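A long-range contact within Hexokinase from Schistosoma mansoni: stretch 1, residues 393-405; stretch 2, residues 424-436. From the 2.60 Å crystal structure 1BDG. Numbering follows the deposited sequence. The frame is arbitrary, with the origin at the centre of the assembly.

Stretch 1 (393-405) EVTVGVDGSLYKF
Stretch 2, residues 424-436: NTRFCLRLSEDGS

Val396, Val398 and Leu429 form the apolar centre of this contact. Leu429 (chi1 m, chi2 t) sends CD2 to 3.3 Å from Val396 CG1 and 3.5 Å from Val398 CG2 (Val396 t; Val398 off-well, -145°). Branched at CB, valine suits an extended backbone, while the longer leucine reaches across to its neighbours. Val396 CG2 meets the edge of the Phe427 ring (chi1 p), 4.1 Å from CD2. After Gly400, which N-caps helix 401-405 at phi/psi 124/138, angles that favour glycine, Tyr403 (t) brings CE2 to 3.5 Å from Leu431 CD1.

The strand from Glu393 runs parallel to strand 426-431, Glu393 beside Arg426 through Val398 beside Leu431. Alternate residues of stretch 1 bond on both sides of their partners: Val394 N to Arg426 O (2.9 Å), Cys428 N to Val394 O (3.2 Å), Val396 N to Cys428 O (3.1 Å), Arg430 N to Val396 O (2.8 Å), Val398 N to Arg430 O (3.2 Å) and Ser432 N to Val398 O (2.9 Å).

The other face carries Thr395, Cys428 and the extended Arg430, whose CD lies 4.0 Å from Thr395 CG2. At the polar edge, water 1 links Asp399 OD2 (2.7 Å) to Ser432 OG (2.6 Å), while Asp399 OD1 salt-bridges Lys404 NZ at 2.9 Å. Ser432 opens a type I turn closing at Gly435, whose positive phi favours glycine.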

# COMPACT_ATOMS: atom_id res chain seq x y z
N GLU A 393 17.02 16.30 6.81
CA GLU A 393 17.60 15.02 6.39
C GLU A 393 16.61 13.88 6.66
O GLU A 393 16.53 13.36 7.76
CB GLU A 393 18.90 14.78 7.14
CG GLU A 393 20.01 14.20 6.28
CD GLU A 393 21.32 14.95 6.45
OE1 GLU A 393 21.89 14.92 7.57
OE2 GLU A 393 21.78 15.59 5.47
N VAL A 394 15.85 13.51 5.65
CA VAL A 394 14.85 12.48 5.78
C VAL A 394 15.18 11.18 5.05
O VAL A 394 15.42 11.18 3.84
CB VAL A 394 13.50 12.96 5.21
CG1 VAL A 394 12.39 12.00 5.62
CG2 VAL A 394 13.20 14.38 5.66
N THR A 395 15.23 10.07 5.79
CA THR A 395 15.44 8.74 5.20
C THR A 395 14.00 8.19 5.12
O THR A 395 13.25 8.24 6.11
CB THR A 395 16.34 7.82 6.08
OG1 THR A 395 17.71 8.20 5.94
CG2 THR A 395 16.18 6.36 5.69
N VAL A 396 13.62 7.69 3.95
CA VAL A 396 12.28 7.16 3.72
C VAL A 396 12.33 5.64 3.57
O VAL A 396 13.02 5.13 2.69
CB VAL A 396 11.71 7.78 2.41
CG1 VAL A 396 10.30 7.32 2.15
CG2 VAL A 396 11.80 9.29 2.48
N GLY A 397 11.58 4.92 4.39
CA GLY A 397 11.60 3.46 4.30
C GLY A 397 10.53 2.95 3.36
O GLY A 397 9.37 3.14 3.65
N VAL A 398 10.89 2.29 2.26
CA VAL A 398 9.87 1.81 1.31
C VAL A 398 9.63 0.30 1.31
O VAL A 398 10.44 -0.48 1.79
CB VAL A 398 10.22 2.16 -0.18
CG1 VAL A 398 8.95 2.46 -0.95
CG2 VAL A 398 11.19 3.31 -0.31
N ASP A 399 8.50 -0.10 0.74
CA ASP A 399 8.17 -1.51 0.60
C ASP A 399 6.99 -1.57 -0.34
O ASP A 399 6.31 -0.57 -0.54
CB ASP A 399 7.84 -2.18 1.93
CG ASP A 399 8.20 -3.67 1.94
OD1 ASP A 399 8.60 -4.20 0.88
OD2 ASP A 399 8.09 -4.32 3.00
N GLY A 400 6.81 -2.72 -0.99
CA GLY A 400 5.70 -2.89 -1.91
C GLY A 400 6.14 -3.31 -3.30
O GLY A 400 7.10 -2.78 -3.85
N SER A 401 5.41 -4.25 -3.88
CA SER A 401 5.68 -4.79 -5.21
C SER A 401 6.00 -3.75 -6.24
O SER A 401 6.83 -3.98 -7.13
CB SER A 401 4.46 -5.55 -5.70
OG SER A 401 3.90 -6.29 -4.63
N LEU A 402 5.31 -2.62 -6.18
CA LEU A 402 5.53 -1.59 -7.16
C LEU A 402 6.97 -1.09 -7.13
O LEU A 402 7.65 -1.05 -8.16
CB LEU A 402 4.52 -0.47 -6.98
CG LEU A 402 3.27 -0.82 -7.77
CD1 LEU A 402 2.32 0.36 -7.79
CD2 LEU A 402 3.67 -1.17 -9.19
N TYR A 403 7.45 -0.79 -5.93
CA TYR A 403 8.79 -0.32 -5.75
C TYR A 403 9.73 -1.44 -6.19
O TYR A 403 10.60 -1.23 -7.04
CB TYR A 403 9.03 0.05 -4.27
CG TYR A 403 10.47 0.43 -3.95
CD1 TYR A 403 10.94 1.73 -4.17
CD2 TYR A 403 11.37 -0.53 -3.46
CE1 TYR A 403 12.27 2.07 -3.92
CE2 TYR A 403 12.70 -0.21 -3.21
CZ TYR A 403 13.15 1.09 -3.44
OH TYR A 403 14.46 1.42 -3.16
N LYS A 404 9.52 -2.63 -5.66
CA LYS A 404 10.36 -3.79 -5.93
C LYS A 404 10.45 -4.38 -7.33
O LYS A 404 11.53 -4.43 -7.91
CB LYS A 404 10.02 -4.91 -4.96
CG LYS A 404 10.53 -4.63 -3.58
CD LYS A 404 10.33 -5.79 -2.64
CE LYS A 404 8.99 -5.74 -1.97
NZ LYS A 404 9.05 -6.54 -0.72
N PHE A 405 9.32 -4.83 -7.85
CA PHE A 405 9.25 -5.50 -9.14
C PHE A 405 9.07 -4.65 -10.38
O PHE A 405 9.04 -5.20 -11.49
CB PHE A 405 8.12 -6.54 -9.11
CG PHE A 405 8.18 -7.48 -7.94
CD1 PHE A 405 9.20 -8.40 -7.82
CD2 PHE A 405 7.20 -7.43 -6.95
CE1 PHE A 405 9.25 -9.27 -6.72
CE2 PHE A 405 7.24 -8.30 -5.86
CZ PHE A 405 8.27 -9.22 -5.75
N ASN A 424 15.96 22.47 0.46
CA ASN A 424 17.03 22.23 1.41
C ASN A 424 16.88 20.91 2.13
O ASN A 424 17.54 20.68 3.14
CB ASN A 424 17.08 23.36 2.44
CG ASN A 424 17.32 24.72 1.82
OD1 ASN A 424 17.12 25.76 2.48
ND2 ASN A 424 17.74 24.75 0.55
N THR A 425 15.96 20.06 1.68
CA THR A 425 15.80 18.76 2.31
C THR A 425 16.65 17.78 1.52
O THR A 425 16.76 17.88 0.30
CB THR A 425 14.34 18.21 2.24
OG1 THR A 425 13.44 19.10 2.91
CG2 THR A 425 14.25 16.82 2.89
N ARG A 426 17.30 16.87 2.21
CA ARG A 426 18.08 15.87 1.51
C ARG A 426 17.33 14.63 1.96
O ARG A 426 17.02 14.49 3.14
CB ARG A 426 19.51 15.87 2.01
N PHE A 427 16.97 13.77 1.02
CA PHE A 427 16.23 12.56 1.37
C PHE A 427 16.74 11.39 0.55
O PHE A 427 17.38 11.61 -0.49
CB PHE A 427 14.74 12.74 1.06
CG PHE A 427 14.35 12.33 -0.35
CD1 PHE A 427 14.61 13.17 -1.43
CD2 PHE A 427 13.73 11.12 -0.59
CE1 PHE A 427 14.26 12.80 -2.73
CE2 PHE A 427 13.38 10.74 -1.89
CZ PHE A 427 13.65 11.58 -2.96
N CYS A 428 16.43 10.17 0.98
CA CYS A 428 16.81 9.00 0.20
C CYS A 428 15.94 7.78 0.52
O CYS A 428 15.70 7.46 1.68
CB CYS A 428 18.29 8.67 0.38
SG CYS A 428 18.62 7.85 1.91
N LEU A 429 15.45 7.13 -0.53
CA LEU A 429 14.61 5.95 -0.36
C LEU A 429 15.45 4.72 0.02
O LEU A 429 16.32 4.30 -0.74
CB LEU A 429 13.80 5.67 -1.62
CG LEU A 429 12.73 6.73 -1.94
CD1 LEU A 429 12.07 6.47 -3.27
CD2 LEU A 429 11.70 6.76 -0.83
N ARG A 430 15.19 4.16 1.19
CA ARG A 430 15.92 3.00 1.68
C ARG A 430 14.91 1.85 1.78
O ARG A 430 14.01 1.89 2.62
CB ARG A 430 16.50 3.34 3.06
CG ARG A 430 17.48 2.33 3.67
CD ARG A 430 17.99 2.84 5.03
NE ARG A 430 19.32 2.34 5.40
CZ ARG A 430 19.60 1.06 5.65
NH1 ARG A 430 18.64 0.14 5.58
NH2 ARG A 430 20.85 0.69 5.95
N LEU A 431 15.01 0.87 0.89
CA LEU A 431 14.08 -0.27 0.90
C LEU A 431 14.14 -1.01 2.23
O LEU A 431 15.22 -1.25 2.76
CB LEU A 431 14.40 -1.25 -0.24
CG LEU A 431 13.88 -2.68 -0.07
CD1 LEU A 431 12.71 -2.93 -0.99
CD2 LEU A 431 14.98 -3.66 -0.36
N SER A 432 12.98 -1.37 2.75
CA SER A 432 12.85 -2.08 4.01
C SER A 432 12.95 -3.61 3.81
O SER A 432 11.97 -4.36 3.98
CB SER A 432 11.53 -1.71 4.66
OG SER A 432 11.33 -2.45 5.84
N GLU A 433 14.18 -4.05 3.55
CA GLU A 433 14.50 -5.44 3.29
C GLU A 433 13.82 -6.55 4.07
O GLU A 433 13.24 -7.45 3.46
CB GLU A 433 16.00 -5.63 3.39
CG GLU A 433 16.70 -5.73 2.05
CD GLU A 433 18.22 -5.74 2.20
OE1 GLU A 433 18.76 -6.76 2.71
OE2 GLU A 433 18.85 -4.70 1.84
N ASP A 434 13.88 -6.49 5.40
CA ASP A 434 13.31 -7.54 6.27
C ASP A 434 11.83 -7.39 6.62
O ASP A 434 11.35 -7.95 7.62
CB ASP A 434 14.16 -7.66 7.54
N GLY A 435 11.12 -6.56 5.85
CA GLY A 435 9.70 -6.35 6.08
C GLY A 435 9.29 -5.75 7.42
O GLY A 435 10.14 -5.36 8.24
N SER A 436 7.98 -5.68 7.64
CA SER A 436 7.43 -5.12 8.86
C SER A 436 7.63 -6.00 10.08
O SER A 436 7.52 -5.52 11.21
CB SER A 436 5.96 -4.79 8.68
O HOH W 1 8.99 -3.40 5.40